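Local coordinates for endo-polygalacturonase (Pectobacterium carotovorum subsp. carotovorum, PDB 1BHE), which hydrolyses the alpha-1,4 links between galacturonosyl units of polygalacturonic acid, macerating plant tissue in soft rot, at residues Lys10-Cys15 with Gly39-Leu44; Lys31-Cys36 with Leu57-Gly62; Gly62-Ile67 with Gly112-Gly117. One frame throughout, in Å; residues are numbered along the deposited sequence.

Contact 1 of 3, residues Lys10-Cys15 with Gly39-Leu44; sequences KTPSSC and GKAVRL
C15 turns SG in between its own backbone N and carbonyl carbon (chi1 55°), and K40 holds CG anti to its carbonyl carbon, beside N (chi1 -65°). The sulfur, in a disulfide with C36, thereby lies 3.4 Å from A41 O and also meets the CG2 methyl of V42, while the aliphatic shaft of K40 lies against S13. There CG and CD of K40 both approach the hydroxyl of S13, and CB of K40 sits 3.3 Å from the carbonyl O of S13.

The backbone pairing is a single parallel bridge, S14 with A41. A41 uses both of its polar atoms, its N giving a hydrogen bond to S13 O (3.0 Å) and its O receiving one from C15 N (2.8 Å), so that S14 lies between the two partners. The CA of S14 adds a CH contact to the same A41 oxygen. Next to this bridge CB of S14 reaches CB of R43 at 3.7 Å, although it points away from 39-44 overall. Before it, CB of P12 comes within 3.4 Å of G39 O, an oxygen that also accepts from a water held by S13 N.

Beyond the segments a backbone hydrogen bond joins R43 to T16, while NE of R43 forms a salt bridge with D68. Strand 41-45 has strand 14-19 along one edge and strand 64-67 along the other, V42 meets A32 and L33 of helix 26-33, and P12 rests on Y114 of strand 112-114.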
loop_
_atom_site.group_PDB
_atom_site.type_symbol
_atom_site.label_atom_id
_atom_site.label_comp_id
_atom_site.label_asym_id
_atom_site.label_seq_id
_atom_site.Cartn_x
_atom_site.Cartn_y
_atom_site.Cartn_z
ATOM N N LYS A 10 11.122 10.218 14.837
ATOM C CA LYS A 10 11.488 10.029 16.236
ATOM C C LYS A 10 10.232 9.549 16.961
ATOM O O LYS A 10 9.155 10.094 16.690
ATOM C CB LYS A 10 11.998 11.320 16.869
ATOM C CG LYS A 10 13.302 11.835 16.280
ATOM C CD LYS A 10 14.017 12.734 17.286
ATOM C CE LYS A 10 15.065 13.591 16.591
ATOM N NZ LYS A 10 16.154 12.745 16.026
ATOM N N THR A 11 10.326 8.521 17.800
ATOM C CA THR A 11 9.089 8.066 18.446
ATOM C C THR A 11 8.658 8.997 19.570
ATOM O O THR A 11 9.467 9.388 20.407
ATOM C CB THR A 11 9.267 6.668 19.027
ATOM O OG1 THR A 11 9.946 5.861 18.037
ATOM C CG2 THR A 11 7.980 5.984 19.434
ATOM N N PRO A 12 7.372 9.316 19.603
ATOM C CA PRO A 12 6.806 10.157 20.635
ATOM C C PRO A 12 6.867 9.522 22.016
ATOM O O PRO A 12 6.922 8.298 22.167
ATOM C CB PRO A 12 5.346 10.340 20.235
ATOM C CG PRO A 12 5.231 9.870 18.828
ATOM C CD PRO A 12 6.348 8.884 18.617
ATOM N N SER A 13 6.844 10.377 23.036
ATOM C CA SER A 13 6.810 9.897 24.420
ATOM C C SER A 13 5.381 9.418 24.667
ATOM O O SER A 13 4.459 9.850 23.956
ATOM C CB SER A 13 7.218 10.993 25.391
ATOM O OG SER A 13 6.143 11.900 25.597
ATOM N N SER A 14 5.177 8.502 25.603
ATOM C CA SER A 14 3.844 7.966 25.838
ATOM C C SER A 14 3.001 8.863 26.730
ATOM O O SER A 14 3.519 9.458 27.685
ATOM C CB SER A 14 3.964 6.580 26.490
ATOM O OG SER A 14 4.588 6.740 27.756
ATOM N N CYS A 15 1.706 8.934 26.451
ATOM C CA CYS A 15 0.785 9.679 27.301
ATOM C C CYS A 15 0.215 8.748 28.373
ATOM O O CYS A 15 -0.048 9.128 29.512
ATOM C CB CYS A 15 -0.395 10.258 26.524
ATOM S SG CYS A 15 -1.357 9.071 25.545
ATOM N N GLY A 39 0.937 15.258 20.460
ATOM C CA GLY A 39 2.341 14.932 20.294
ATOM C C GLY A 39 2.834 13.720 21.065
ATOM O O GLY A 39 4.020 13.383 21.002
ATOM N N LYS A 40 1.943 13.034 21.772
ATOM C CA LYS A 40 2.294 11.842 22.534
ATOM C C LYS A 40 1.582 10.622 21.963
ATOM O O LYS A 40 0.756 10.735 21.056
ATOM C CB LYS A 40 1.951 12.040 24.015
ATOM C CG LYS A 40 2.785 13.135 24.672
ATOM C CD LYS A 40 2.682 13.085 26.190
ATOM C CE LYS A 40 3.364 14.285 26.826
ATOM N NZ LYS A 40 3.581 14.074 28.291
ATOM N N ALA A 41 1.894 9.444 22.509
ATOM C CA ALA A 41 1.289 8.222 21.993
ATOM C C ALA A 41 0.746 7.308 23.086
ATOM O O ALA A 41 1.262 7.319 24.200
ATOM C CB ALA A 41 2.358 7.431 21.232
ATOM N N VAL A 42 -0.265 6.527 22.733
ATOM C CA VAL A 42 -0.800 5.521 23.653
ATOM C C VAL A 42 0.175 4.351 23.486
ATOM O O VAL A 42 0.397 3.938 22.343
ATOM C CB VAL A 42 -2.234 5.099 23.333
ATOM C CG1 VAL A 42 -2.665 3.817 24.031
ATOM C CG2 VAL A 42 -3.167 6.251 23.709
ATOM N N ARG A 43 0.777 3.900 24.575
ATOM C CA ARG A 43 1.766 2.825 24.505
ATOM C C ARG A 43 1.155 1.472 24.854
ATOM O O ARG A 43 0.478 1.315 25.866
ATOM C CB ARG A 43 2.937 3.145 25.447
ATOM C CG ARG A 43 4.043 2.099 25.431
ATOM C CD ARG A 43 5.250 2.476 26.281
ATOM N NE ARG A 43 6.222 1.383 26.324
ATOM C CZ ARG A 43 7.241 1.254 27.164
ATOM N NH1 ARG A 43 7.501 2.186 28.072
ATOM N NH2 ARG A 43 8.035 0.190 27.084
ATOM N N LEU A 44 1.369 0.494 23.989
ATOM C CA LEU A 44 0.853 -0.857 24.145
ATOM C C LEU A 44 1.991 -1.789 24.579
ATOM O O LEU A 44 2.889 -2.122 23.807
ATOM C CB LEU A 44 0.229 -1.318 22.832
ATOM C CG LEU A 44 -1.263 -1.145 22.573
ATOM C CD1 LEU A 44 -1.922 0.023 23.275
ATOM C CD2 LEU A 44 -1.527 -1.052 21.067
HETATM O O HOH W 1 6.405 13.154 22.503
#

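Contact 2 of 3, residues Lys31-Cys36 with Leu57-Gly62; sequences KALNNC and LSLPSG
OD1 of N34, which stands 4.1 Å from CG of P60, accepts a hydrogen bond from NE2 of Q30, one turn earlier in helix 26-33. The other end of the same Q30 amide, OE1, receives the backbone N of S58, so one side chain ties the helix to the strand although no hydrogen bond runs directly between 31-36 and 57-62. N34 and P60 meet with their side chains at about a right angle.

What joins the two segments directly is van der Waals contact, and L33 carries most of it. Its CG lies anti to the carbonyl carbon, beside the backbone N (chi1 -74°), and with chi2 at 166° CD1 and CD2 go to different partners. CD1 approaches the carbonyl O of S58 at 3.6 Å, whereas CD2 meets CD1 of L59 at 3.8 Å. These two leucines cross obliquely. The CB of L59 points away from the helix, and only the branch end comes back to make the contact.

Nearer the backbone, the ring of P60 fits against the chain at L33: its CD is 4.0 Å from CB of L33, and its CG is 3.6 Å from the carbonyl O of L33. L33 also touches V42 and V63, while the O of P60 accepts a hydrogen bond from S111 OG.

A helix packed against the first coils in this way is consistent with the N-terminal cap of the right-handed parallel beta-helix, the fold of family 28 glycosyl hydrolases.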
loop_
_atom_site.group_PDB
_atom_site.type_symbol
_atom_site.label_atom_id
_atom_site.label_comp_id
_atom_site.label_asym_id
_atom_site.label_seq_id
_atom_site.Cartn_x
_atom_site.Cartn_y
_atom_site.Cartn_z
ATOM N N LYS A 31 -10.511 4.625 24.574
ATOM C CA LYS A 31 -10.583 5.568 25.688
ATOM C C LYS A 31 -9.242 6.242 25.927
ATOM O O LYS A 31 -9.167 7.466 26.081
ATOM C CB LYS A 31 -11.048 4.847 26.965
ATOM C CG LYS A 31 -11.166 5.785 28.160
ATOM C CD LYS A 31 -11.791 5.080 29.360
ATOM C CE LYS A 31 -11.958 6.053 30.526
ATOM N NZ LYS A 31 -12.400 5.340 31.764
ATOM N N ALA A 32 -8.155 5.479 25.909
ATOM C CA ALA A 32 -6.809 6.006 26.070
ATOM C C ALA A 32 -6.453 6.946 24.924
ATOM O O ALA A 32 -5.848 7.993 25.147
ATOM C CB ALA A 32 -5.795 4.873 26.146
ATOM N N LEU A 33 -6.811 6.583 23.690
ATOM C CA LEU A 33 -6.539 7.435 22.538
ATOM C C LEU A 33 -7.312 8.746 22.634
ATOM O O LEU A 33 -6.792 9.810 22.283
ATOM C CB LEU A 33 -6.937 6.740 21.229
ATOM C CG LEU A 33 -6.028 5.608 20.750
ATOM C CD1 LEU A 33 -6.717 4.805 19.655
ATOM C CD2 LEU A 33 -4.697 6.171 20.260
ATOM N N ASN A 34 -8.540 8.702 23.150
ATOM C CA ASN A 34 -9.367 9.890 23.299
ATOM C C ASN A 34 -8.950 10.847 24.404
ATOM O O ASN A 34 -9.602 11.899 24.531
ATOM C CB ASN A 34 -10.840 9.502 23.508
ATOM C CG ASN A 34 -11.449 8.836 22.290
ATOM O OD1 ASN A 34 -10.885 8.861 21.193
ATOM N ND2 ASN A 34 -12.623 8.233 22.480
ATOM N N ASN A 35 -7.954 10.550 25.221
ATOM C CA ASN A 35 -7.511 11.466 26.264
ATOM C C ASN A 35 -5.989 11.563 26.276
ATOM O O ASN A 35 -5.351 11.728 27.312
ATOM C CB ASN A 35 -8.042 11.034 27.638
ATOM C CG ASN A 35 -7.891 12.135 28.676
ATOM O OD1 ASN A 35 -7.886 13.319 28.335
ATOM N ND2 ASN A 35 -7.747 11.754 29.941
ATOM N N CYS A 36 -5.378 11.483 25.097
ATOM C CA CYS A 36 -3.929 11.530 24.948
ATOM C C CYS A 36 -3.424 12.890 24.500
ATOM O O CYS A 36 -3.908 13.456 23.515
ATOM C CB CYS A 36 -3.521 10.449 23.933
ATOM S SG CYS A 36 -1.747 10.132 23.838
ATOM N N LEU A 57 -10.504 0.951 15.497
ATOM C CA LEU A 57 -10.017 2.022 16.334
ATOM C C LEU A 57 -9.926 3.311 15.510
ATOM O O LEU A 57 -9.668 3.258 14.308
ATOM C CB LEU A 57 -8.622 1.695 16.890
ATOM C CG LEU A 57 -8.485 0.455 17.772
ATOM C CD1 LEU A 57 -7.019 0.079 17.985
ATOM C CD2 LEU A 57 -9.183 0.664 19.113
ATOM N N SER A 58 -10.132 4.438 16.172
ATOM C CA SER A 58 -9.999 5.745 15.527
ATOM C C SER A 58 -8.834 6.509 16.154
ATOM O O SER A 58 -8.738 6.682 17.373
ATOM C CB SER A 58 -11.276 6.567 15.676
ATOM O OG SER A 58 -11.141 7.846 15.082
ATOM N N LEU A 59 -7.934 6.986 15.303
ATOM C CA LEU A 59 -6.773 7.741 15.762
ATOM C C LEU A 59 -7.005 9.237 15.671
ATOM O O LEU A 59 -7.114 9.778 14.570
ATOM C CB LEU A 59 -5.582 7.318 14.892
ATOM C CG LEU A 59 -4.191 7.773 15.328
ATOM C CD1 LEU A 59 -3.926 7.420 16.780
ATOM C CD2 LEU A 59 -3.129 7.163 14.415
ATOM N N PRO A 60 -7.076 9.932 16.802
ATOM C CA PRO A 60 -7.319 11.364 16.838
ATOM C C PRO A 60 -6.147 12.173 16.303
ATOM O O PRO A 60 -5.003 11.710 16.263
ATOM C CB PRO A 60 -7.593 11.692 18.305
ATOM C CG PRO A 60 -7.874 10.361 18.936
ATOM C CD PRO A 60 -7.002 9.377 18.173
ATOM N N SER A 61 -6.426 13.392 15.865
ATOM C CA SER A 61 -5.415 14.278 15.305
ATOM C C SER A 61 -4.348 14.613 16.346
ATOM O O SER A 61 -4.689 14.955 17.479
ATOM C CB SER A 61 -6.043 15.606 14.854
ATOM O OG SER A 61 -5.051 16.401 14.213
ATOM N N GLY A 62 -3.082 14.529 15.964
ATOM C CA GLY A 62 -1.971 14.839 16.855
ATOM C C GLY A 62 -1.612 13.734 17.832
ATOM O O GLY A 62 -0.689 13.876 18.641
#

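Contact 3 of 3, residues Gly62-Ile67 with Gly112-Gly117; sequences GVSLLI and GIYGPG
L65 and I113 lie side by side in a parallel ladder, and the backbone bonds come first. L65 straddles I113, its N giving to G112 O (3.0 Å) and its O accepting from Y114 N (2.8 Å). Y114 in turn straddles L66, its O accepting from I67 N at 2.9 Å. A fourth bond, G117 N to I67 O, has a different geometry: its donor stands 49° out of the carbonyl plane, just past the turn that carries the cis peptide bond before P116. CH contacts from the CA atoms of I113 and G115 to the oxygens of L65 and I67 run beside these bonds.

The two strand axes are 4.7 Å apart and only 6° from parallel, the stacking of successive coils in a parallel beta-helix, with strands 41-45 and 162-165 flanking the pair.

Apolar contacts alternate between the faces. On one, CB of L65 and CG1 of I113 make a loose contact, and I113 continues to F162, L164 and I119. On the other, the L66 side chain crosses that of Y114 at about a right angle, its CD1 coming 3.9 Å from CB of Y114. Beyond the ladder, CG2 of I67 lies against the CA of G117 at 3.7 Å.

Polar side-chain contacts gather round the Y114 ring. CG of Y114 sits beside the backbone N, and a chi2 of 81° turns the ring so that its edge meets L65 O, which lies in its plane. At the far end a water joins Y114 OH to S64 OG.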
loop_
_atom_site.group_PDB
_atom_site.type_symbol
_atom_site.label_atom_id
_atom_site.label_comp_id
_atom_site.label_asym_id
_atom_site.label_seq_id
_atom_site.Cartn_x
_atom_site.Cartn_y
_atom_site.Cartn_z
ATOM N N GLY A 62 -3.082 14.529 15.964
ATOM C CA GLY A 62 -1.971 14.839 16.855
ATOM C C GLY A 62 -1.612 13.734 17.832
ATOM O O GLY A 62 -0.689 13.876 18.641
ATOM N N VAL A 63 -2.360 12.646 17.836
ATOM C CA VAL A 63 -2.173 11.500 18.716
ATOM C C VAL A 63 -1.601 10.326 17.933
ATOM O O VAL A 63 -1.852 10.145 16.739
ATOM C CB VAL A 63 -3.513 11.120 19.377
ATOM C CG1 VAL A 63 -3.411 9.875 20.242
ATOM C CG2 VAL A 63 -4.055 12.290 20.191
ATOM N N SER A 64 -0.786 9.501 18.602
ATOM C CA SER A 64 -0.148 8.370 17.951
ATOM C C SER A 64 -0.357 7.071 18.731
ATOM O O SER A 64 -0.816 7.062 19.870
ATOM C CB SER A 64 1.362 8.628 17.822
ATOM O OG SER A 64 1.650 9.742 16.991
ATOM N N LEU A 65 0.026 5.969 18.094
ATOM C CA LEU A 65 -0.015 4.650 18.693
ATOM C C LEU A 65 1.429 4.130 18.720
ATOM O O LEU A 65 2.140 4.251 17.722
ATOM C CB LEU A 65 -0.845 3.645 17.914
ATOM C CG LEU A 65 -2.165 3.124 18.446
ATOM C CD1 LEU A 65 -2.631 1.935 17.602
ATOM C CD2 LEU A 65 -2.126 2.737 19.915
ATOM N N LEU A 66 1.813 3.559 19.839
ATOM C CA LEU A 66 3.147 2.998 20.022
ATOM C C LEU A 66 3.014 1.553 20.498
ATOM O O LEU A 66 2.329 1.306 21.491
ATOM C CB LEU A 66 3.917 3.825 21.054
ATOM C CG LEU A 66 5.219 3.219 21.591
ATOM C CD1 LEU A 66 6.182 2.930 20.451
ATOM C CD2 LEU A 66 5.855 4.154 22.616
ATOM N N ILE A 67 3.566 0.609 19.746
ATOM C CA ILE A 67 3.439 -0.817 20.072
ATOM C C ILE A 67 4.813 -1.377 20.423
ATOM O O ILE A 67 5.735 -1.302 19.616
ATOM C CB ILE A 67 2.852 -1.621 18.899
ATOM C CG1 ILE A 67 1.638 -0.909 18.291
ATOM C CG2 ILE A 67 2.464 -3.032 19.331
ATOM C CD1 ILE A 67 1.140 -1.507 16.993
ATOM N N GLY A 112 0.434 9.376 14.098
ATOM C CA GLY A 112 1.367 8.343 13.643
ATOM C C GLY A 112 1.217 7.005 14.339
ATOM O O GLY A 112 0.494 6.867 15.316
ATOM N N ILE A 113 1.860 5.990 13.780
ATOM C CA ILE A 113 1.848 4.612 14.287
ATOM C C ILE A 113 3.301 4.143 14.353
ATOM O O ILE A 113 4.036 4.258 13.369
ATOM C CB ILE A 113 1.031 3.699 13.367
ATOM C CG1 ILE A 113 -0.472 4.023 13.451
ATOM C CG2 ILE A 113 1.260 2.220 13.678
ATOM C CD1 ILE A 113 -1.273 3.421 12.314
ATOM N N TYR A 114 3.741 3.725 15.532
ATOM C CA TYR A 114 5.136 3.386 15.798
ATOM C C TYR A 114 5.288 1.984 16.382
ATOM O O TYR A 114 4.430 1.571 17.170
ATOM C CB TYR A 114 5.728 4.399 16.814
ATOM C CG TYR A 114 5.711 5.833 16.320
ATOM C CD1 TYR A 114 4.561 6.611 16.401
ATOM C CD2 TYR A 114 6.825 6.392 15.717
ATOM C CE1 TYR A 114 4.520 7.891 15.876
ATOM C CE2 TYR A 114 6.807 7.682 15.208
ATOM C CZ TYR A 114 5.644 8.419 15.284
ATOM O OH TYR A 114 5.623 9.702 14.782
ATOM N N GLY A 115 6.353 1.278 16.028
ATOM C CA GLY A 115 6.650 -0.042 16.583
ATOM C C GLY A 115 7.798 0.035 17.592
ATOM O O GLY A 115 7.876 0.987 18.358
ATOM N N PRO A 116 8.591 -1.032 17.688
ATOM C CA PRO A 116 8.625 -2.120 16.750
ATOM C C PRO A 116 7.777 -3.347 16.996
ATOM O O PRO A 116 8.107 -4.431 16.499
ATOM C CB PRO A 116 10.115 -2.522 16.755
ATOM C CG PRO A 116 10.506 -2.324 18.179
ATOM C CD PRO A 116 9.726 -1.129 18.655
ATOM N N GLY A 117 6.631 -3.171 17.626
ATOM C CA GLY A 117 5.616 -4.204 17.739
ATOM C C GLY A 117 4.997 -4.479 16.365
ATOM O O GLY A 117 5.424 -3.977 15.330
HETATM O O HOH W 2 3.313 11.143 14.868
#

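Overall arrangement
All three contacts sit at the N-terminal end of the beta-helix and touch one another. Contacts 1 and 3 are nearest, with centres about 7 Å apart, because strands 41-45 and 64-67 are neighbours: L44 N lies 2.8 Å from L66 O, a probable hydrogen bond, and CB of A41 packs against O of S64. Contact 2 lies about 11 Å from either, centre to centre. The disulfide between C15 and C36 joins contacts 1 and 2, and L33 and C36 pack on V63, linking contacts 2 and 3, which share G62. Its O probably accepts from G39 N of contact 1. All three lie away from D223, the predicted proton donor, and H251, the inferred active-site residue.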